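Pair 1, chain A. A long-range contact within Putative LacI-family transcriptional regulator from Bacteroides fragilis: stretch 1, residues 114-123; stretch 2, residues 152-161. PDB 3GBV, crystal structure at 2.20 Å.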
# COMPACT_ATOMS: atom_id res chain seq x y z
N GLY A 114 -9.75 8.62 -8.05
CA GLY A 114 -9.57 9.16 -6.72
C GLY A 114 -10.04 8.14 -5.70
O GLY A 114 -10.50 7.05 -6.05
N GLN A 115 -9.92 8.47 -4.42
CA GLN A 115 -10.34 7.55 -3.40
C GLN A 115 -11.84 7.61 -3.19
O GLN A 115 -12.50 8.58 -3.57
CB GLN A 115 -9.68 7.85 -2.05
CG GLN A 115 -8.18 7.69 -2.00
CD GLN A 115 -7.66 7.76 -0.58
OE1 GLN A 115 -8.13 8.56 0.23
NE2 GLN A 115 -6.68 6.93 -0.27
N ASN A 116 -12.36 6.55 -2.59
CA ASN A 116 -13.75 6.52 -2.22
C ASN A 116 -13.63 7.30 -0.90
O ASN A 116 -13.26 6.74 0.15
CB ASN A 116 -14.18 5.08 -1.96
CG ASN A 116 -15.57 5.01 -1.35
OD1 ASN A 116 -15.85 5.67 -0.35
ND2 ASN A 116 -16.44 4.21 -1.95
N SER A 117 -13.89 8.60 -0.98
CA SER A 117 -13.77 9.50 0.16
C SER A 117 -14.46 9.02 1.44
O SER A 117 -13.89 9.14 2.53
CB SER A 117 -14.30 10.88 -0.23
OG SER A 117 -15.64 10.80 -0.69
N HIS A 118 -15.66 8.48 1.30
CA HIS A 118 -16.40 8.00 2.45
C HIS A 118 -15.64 6.88 3.16
O HIS A 118 -15.44 6.93 4.37
CB HIS A 118 -17.79 7.50 2.02
CG HIS A 118 -18.71 7.21 3.17
ND1 HIS A 118 -19.13 5.94 3.49
CD2 HIS A 118 -19.26 8.03 4.10
CE1 HIS A 118 -19.91 5.98 4.55
NE2 HIS A 118 -20.00 7.24 4.95
N GLN A 119 -15.21 5.88 2.39
CA GLN A 119 -14.46 4.74 2.93
C GLN A 119 -13.09 5.15 3.44
O GLN A 119 -12.60 4.57 4.41
CB GLN A 119 -14.30 3.67 1.86
CG GLN A 119 -13.71 2.36 2.35
CD GLN A 119 -14.61 1.66 3.35
OE1 GLN A 119 -15.84 1.70 3.22
NE2 GLN A 119 -14.01 1.00 4.34
N SER A 120 -12.47 6.13 2.79
CA SER A 120 -11.15 6.59 3.19
C SER A 120 -11.21 7.20 4.58
O SER A 120 -10.30 7.01 5.39
CB SER A 120 -10.62 7.62 2.18
OG SER A 120 -9.36 8.12 2.59
N GLY A 121 -12.29 7.92 4.85
CA GLY A 121 -12.46 8.55 6.15
C GLY A 121 -12.81 7.55 7.22
O GLY A 121 -12.36 7.66 8.37
N TYR A 122 -13.63 6.57 6.86
CA TYR A 122 -14.06 5.51 7.77
C TYR A 122 -12.80 4.76 8.23
O TYR A 122 -12.62 4.47 9.42
CB TYR A 122 -15.01 4.56 7.03
CG TYR A 122 -15.75 3.58 7.91
CD1 TYR A 122 -16.85 3.98 8.66
CD2 TYR A 122 -15.36 2.25 7.98
CE1 TYR A 122 -17.55 3.08 9.45
CE2 TYR A 122 -16.05 1.33 8.77
CZ TYR A 122 -17.14 1.75 9.51
OH TYR A 122 -17.81 0.84 10.30
N PHE A 123 -11.94 4.46 7.27
CA PHE A 123 -10.67 3.77 7.53
C PHE A 123 -9.76 4.61 8.41
O PHE A 123 -9.10 4.09 9.32
CB PHE A 123 -9.96 3.48 6.20
CG PHE A 123 -8.53 3.02 6.36
CD1 PHE A 123 -8.22 1.68 6.58
CD2 PHE A 123 -7.48 3.93 6.27
CE1 PHE A 123 -6.89 1.26 6.71
CE2 PHE A 123 -6.15 3.51 6.40
CZ PHE A 123 -5.86 2.18 6.61
N ASN A 152 -14.60 18.26 -2.14
CA ASN A 152 -15.63 17.27 -1.84
C ASN A 152 -15.00 16.01 -1.24
O ASN A 152 -15.56 15.41 -0.32
CB ASN A 152 -16.43 16.91 -3.10
CG ASN A 152 -17.37 18.03 -3.52
OD1 ASN A 152 -17.90 18.76 -2.68
ND2 ASN A 152 -17.60 18.16 -4.83
N GLN A 153 -13.84 15.62 -1.77
CA GLN A 153 -13.13 14.45 -1.25
C GLN A 153 -12.90 14.66 0.25
O GLN A 153 -13.18 13.78 1.06
CB GLN A 153 -11.79 14.26 -1.97
CG GLN A 153 -10.86 13.20 -1.36
CD GLN A 153 -11.27 11.77 -1.66
OE1 GLN A 153 -11.07 10.87 -0.83
NE2 GLN A 153 -11.82 11.55 -2.84
N GLN A 154 -12.41 15.85 0.62
CA GLN A 154 -12.14 16.18 2.02
C GLN A 154 -13.39 16.16 2.90
O GLN A 154 -13.39 15.54 3.96
CB GLN A 154 -11.49 17.56 2.12
CG GLN A 154 -10.03 17.57 1.69
CD GLN A 154 -9.49 18.98 1.55
OE1 GLN A 154 -10.03 19.92 2.13
NE2 GLN A 154 -8.40 19.13 0.80
N GLU A 155 -14.44 16.83 2.45
CA GLU A 155 -15.70 16.91 3.18
C GLU A 155 -16.27 15.51 3.38
O GLU A 155 -16.65 15.12 4.48
CB GLU A 155 -16.71 17.76 2.41
CG GLU A 155 -18.02 18.00 3.15
CD GLU A 155 -19.20 18.19 2.20
OE1 GLU A 155 -19.04 18.90 1.18
OE2 GLU A 155 -20.29 17.63 2.47
N SER A 156 -16.33 14.76 2.29
CA SER A 156 -16.86 13.41 2.32
C SER A 156 -16.06 12.49 3.25
O SER A 156 -16.63 11.66 3.97
CB SER A 156 -16.87 12.88 0.89
OG SER A 156 -17.93 11.98 0.68
N ARG A 157 -14.73 12.63 3.22
CA ARG A 157 -13.87 11.82 4.09
C ARG A 157 -14.28 12.05 5.53
O ARG A 157 -14.33 11.12 6.33
CB ARG A 157 -12.39 12.23 3.93
CG ARG A 157 -11.67 11.61 2.74
CD ARG A 157 -10.29 12.23 2.56
NE ARG A 157 -9.62 11.72 1.36
CZ ARG A 157 -8.48 12.22 0.89
NH1 ARG A 157 -7.90 13.24 1.52
NH2 ARG A 157 -7.91 11.69 -0.19
N GLU A 158 -14.59 13.31 5.84
CA GLU A 158 -14.98 13.69 7.18
C GLU A 158 -16.29 13.01 7.59
O GLU A 158 -16.46 12.61 8.74
CB GLU A 158 -15.12 15.21 7.27
CG GLU A 158 -15.00 15.71 8.69
CD GLU A 158 -15.04 17.22 8.78
OE1 GLU A 158 -14.19 17.89 8.15
OE2 GLU A 158 -15.93 17.74 9.49
N ILE A 159 -17.21 12.88 6.64
CA ILE A 159 -18.49 12.23 6.90
C ILE A 159 -18.30 10.74 7.24
O ILE A 159 -18.97 10.20 8.12
CB ILE A 159 -19.44 12.38 5.69
CG1 ILE A 159 -19.89 13.83 5.56
CG2 ILE A 159 -20.66 11.48 5.86
CD1 ILE A 159 -20.72 14.11 4.32
N GLY A 160 -17.39 10.08 6.53
CA GLY A 160 -17.15 8.68 6.79
C GLY A 160 -16.45 8.52 8.13
O GLY A 160 -16.64 7.53 8.85
N PHE A 161 -15.64 9.51 8.46
CA PHE A 161 -14.90 9.52 9.71
C PHE A 161 -15.89 9.59 10.89
O PHE A 161 -15.83 8.80 11.83
CB PHE A 161 -13.98 10.73 9.74
CG PHE A 161 -13.19 10.87 11.01
CD1 PHE A 161 -12.00 10.18 11.17
CD2 PHE A 161 -13.64 11.69 12.04
CE1 PHE A 161 -11.26 10.29 12.34
CE2 PHE A 161 -12.90 11.81 13.22
CZ PHE A 161 -11.71 11.11 13.37

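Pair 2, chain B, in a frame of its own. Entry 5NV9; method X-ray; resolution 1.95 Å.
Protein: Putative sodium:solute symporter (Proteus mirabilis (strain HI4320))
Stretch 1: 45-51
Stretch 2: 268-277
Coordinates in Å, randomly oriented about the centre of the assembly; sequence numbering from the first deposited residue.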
# COMPACT_ATOMS: atom_id res chain seq x y z
N VAL B 45 10.24 -4.54 -18.04
CA VAL B 45 9.71 -3.31 -17.52
C VAL B 45 10.81 -2.28 -17.37
O VAL B 45 11.83 -2.53 -16.78
CB VAL B 45 9.00 -3.59 -16.21
CG1 VAL B 45 8.41 -2.32 -15.61
CG2 VAL B 45 7.93 -4.64 -16.49
N PRO B 46 10.63 -1.10 -17.94
CA PRO B 46 11.66 -0.10 -17.55
C PRO B 46 11.49 0.45 -16.17
O PRO B 46 10.37 0.39 -15.58
CB PRO B 46 11.40 1.08 -18.52
CG PRO B 46 10.01 0.90 -18.99
CD PRO B 46 9.65 -0.57 -18.90
N GLY B 47 12.58 1.07 -15.68
CA GLY B 47 12.64 1.62 -14.36
C GLY B 47 11.59 2.63 -14.06
O GLY B 47 10.92 2.55 -13.04
N TRP B 48 11.43 3.62 -14.93
CA TRP B 48 10.44 4.65 -14.68
C TRP B 48 9.07 4.04 -14.48
O TRP B 48 8.35 4.47 -13.61
CB TRP B 48 10.42 5.70 -15.78
CG TRP B 48 9.79 5.29 -17.11
CD1 TRP B 48 10.43 4.81 -18.22
CD2 TRP B 48 8.40 5.39 -17.46
NE1 TRP B 48 9.51 4.56 -19.23
CE2 TRP B 48 8.26 4.93 -18.80
CE3 TRP B 48 7.26 5.85 -16.76
CZ2 TRP B 48 7.02 4.87 -19.45
CZ3 TRP B 48 6.02 5.79 -17.43
CH2 TRP B 48 5.91 5.29 -18.76
N ALA B 49 8.67 3.07 -15.31
CA ALA B 49 7.34 2.44 -15.17
C ALA B 49 7.15 1.64 -13.84
O ALA B 49 6.06 1.70 -13.13
CB ALA B 49 7.10 1.52 -16.37
N ALA B 50 8.17 0.88 -13.51
CA ALA B 50 8.18 0.16 -12.20
C ALA B 50 8.11 1.15 -11.03
O ALA B 50 7.45 0.89 -10.04
CB ALA B 50 9.38 -0.75 -12.09
N GLY B 51 8.75 2.30 -11.15
CA GLY B 51 8.71 3.31 -10.07
C GLY B 51 7.38 3.99 -9.87
O GLY B 51 6.97 4.24 -8.75
N LYS B 268 20.87 -0.41 -13.09
CA LYS B 268 20.68 0.97 -13.55
C LYS B 268 19.21 1.33 -13.56
O LYS B 268 18.82 2.41 -13.08
CB LYS B 268 21.25 1.18 -14.94
CG LYS B 268 21.03 2.55 -15.57
CD LYS B 268 21.60 2.56 -17.00
CE LYS B 268 21.08 3.75 -17.78
NZ LYS B 268 22.00 4.12 -18.87
N GLU B 269 18.42 0.41 -14.10
CA GLU B 269 16.95 0.61 -14.23
C GLU B 269 16.28 0.48 -12.86
O GLU B 269 15.29 1.15 -12.62
CB GLU B 269 16.36 -0.37 -15.24
CG GLU B 269 16.69 0.01 -16.69
CD GLU B 269 16.17 1.42 -17.03
OE1 GLU B 269 15.16 1.87 -16.42
OE2 GLU B 269 16.79 2.12 -17.86
N THR B 270 16.85 -0.36 -11.98
CA THR B 270 16.42 -0.48 -10.61
C THR B 270 16.55 0.80 -9.85
O THR B 270 15.62 1.17 -9.13
CB THR B 270 17.12 -1.67 -9.89
OG1 THR B 270 17.00 -2.86 -10.71
CG2 THR B 270 16.48 -1.93 -8.61
N LYS B 271 17.68 1.49 -9.99
CA LYS B 271 17.81 2.83 -9.43
C LYS B 271 16.74 3.82 -9.95
O LYS B 271 16.17 4.67 -9.21
CB LYS B 271 19.20 3.39 -9.74
CG LYS B 271 19.70 4.39 -8.74
CD LYS B 271 20.84 5.27 -9.26
CE LYS B 271 21.80 4.55 -10.14
NZ LYS B 271 22.47 3.40 -9.47
N ARG B 272 16.48 3.76 -11.25
CA ARG B 272 15.43 4.57 -11.81
C ARG B 272 14.06 4.31 -11.20
O ARG B 272 13.27 5.25 -11.06
CB ARG B 272 15.41 4.39 -13.33
CG ARG B 272 16.56 5.13 -13.93
CD ARG B 272 16.75 4.76 -15.39
NE ARG B 272 17.72 5.68 -15.97
CZ ARG B 272 18.02 5.77 -17.27
NH1 ARG B 272 17.42 4.97 -18.15
NH2 ARG B 272 18.89 6.69 -17.69
N THR B 273 13.76 3.04 -10.88
CA THR B 273 12.54 2.72 -10.16
C THR B 273 12.49 3.51 -8.82
O THR B 273 11.47 4.17 -8.50
CB THR B 273 12.44 1.19 -9.87
OG1 THR B 273 12.48 0.44 -11.07
CG2 THR B 273 11.20 0.80 -9.06
N LEU B 274 13.55 3.44 -8.01
CA LEU B 274 13.49 4.13 -6.71
C LEU B 274 13.48 5.61 -6.91
O LEU B 274 12.78 6.32 -6.17
CB LEU B 274 14.60 3.74 -5.73
CG LEU B 274 14.79 2.24 -5.45
CD1 LEU B 274 15.99 1.89 -4.54
CD2 LEU B 274 13.57 1.66 -4.80
N ILE B 275 14.19 6.10 -7.93
CA ILE B 275 14.26 7.57 -8.13
C ILE B 275 12.90 8.16 -8.57
O ILE B 275 12.43 9.18 -8.03
CB ILE B 275 15.34 7.96 -9.11
CG1 ILE B 275 16.69 7.76 -8.43
CG2 ILE B 275 15.22 9.42 -9.58
CD1 ILE B 275 17.81 7.47 -9.39
N THR B 276 12.24 7.46 -9.49
CA THR B 276 10.95 7.89 -9.96
C THR B 276 9.89 7.88 -8.83
O THR B 276 9.01 8.77 -8.75
CB THR B 276 10.47 6.95 -11.07
OG1 THR B 276 11.42 6.96 -12.13
CG2 THR B 276 9.16 7.41 -11.59
N ASN B 277 9.90 6.82 -8.03
CA ASN B 277 9.02 6.72 -6.90
C ASN B 277 9.30 7.86 -5.92
O ASN B 277 8.36 8.55 -5.51
CB ASN B 277 9.13 5.36 -6.22
CG ASN B 277 8.36 5.31 -4.93
OD1 ASN B 277 7.15 5.21 -4.95
ND2 ASN B 277 9.07 5.44 -3.77
O HOH W 1 13.58 4.07 -16.90

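Both pairs set the start of one helix against a second helix, with the two helices running in broadly the same direction, 49° apart in pair 1 and 40° in pair 2. In pair 1 the axes approach to 6.3 Å at a signed crossing angle of -49°; in pair 2 the values are 6.9 Å and -40°. Superposing N, CA and C of 14 central residues gives an RMSD of 0.9 Å, so the backbone arrangement is shared although few residue types are.

The clearest match is G121(A) = G51(B). In pair 1 the CA of G121(A) lies 3.2 Å from R157(A) O, a CA-H...O contact; in pair 2 the CA of G51(B) lies 3.3 Å from T273(B) O. An ideal CB on G121(A) would fall 1.7 Å from R157(A) O, and one on G51(B) 2.5 Å from T273(B) O, both clashes. At each site the lack of a side chain lets the backbones meet.

One turn earlier, S117(A) = G47(B) differs. S117(A) points its CB toward the partner helix and still brings its O to 3.1 Å from R157(A) CA. G47(B) has no CB, and an ideal one would sit 2.3 Å from E269(B) O; G47(B) O reaches T273(B) CA at 3.3 Å. The carbonyl contact therefore survives the change of residue, since R157(A) and T273(B) are matched.

At S156(A) = R272(B), the serine CB points toward the first helix and S156(A) OG lies 2.9 Å from S117(A) OG; the R272(B) CB points sideways and its side-chain end leads away.

On the second helix the glycine is in pair 1 alone: G160(A) = T276(B). G160(A) CA approaches H118(A) O at 3.4 Å; an ideal CB on G160(A) would clash with H118(A) O at 1.9 Å. The CA-to-CB bond of T276(B) points toward the first helix; T276(B) OG1 lies 3.6 Å from W48(B) CA.

Q153(A) = E269(B) supplies the polar link at the helix start, by different routes. Q153(A) NE2 donates to Q115(A) O at 3.1 Å and 174°. E269(B) OE1 instead accepts from G47(B) N at 2.8 Å, and water 1 bridges that OE1 to W48(B) N.

At S120(A) = A50(B), side-chain centres coincide within 0.8 Å. S120(A) OG donates to Q115(A) OE1 at 2.7 Å; A50(B) offers only CB, 3.5 Å from T273(B) OG1. The two stretches bury 518 Å² in pair 1 and 353 Å² in pair 2, a comparison that also reflects the shorter first stretch of pair 2.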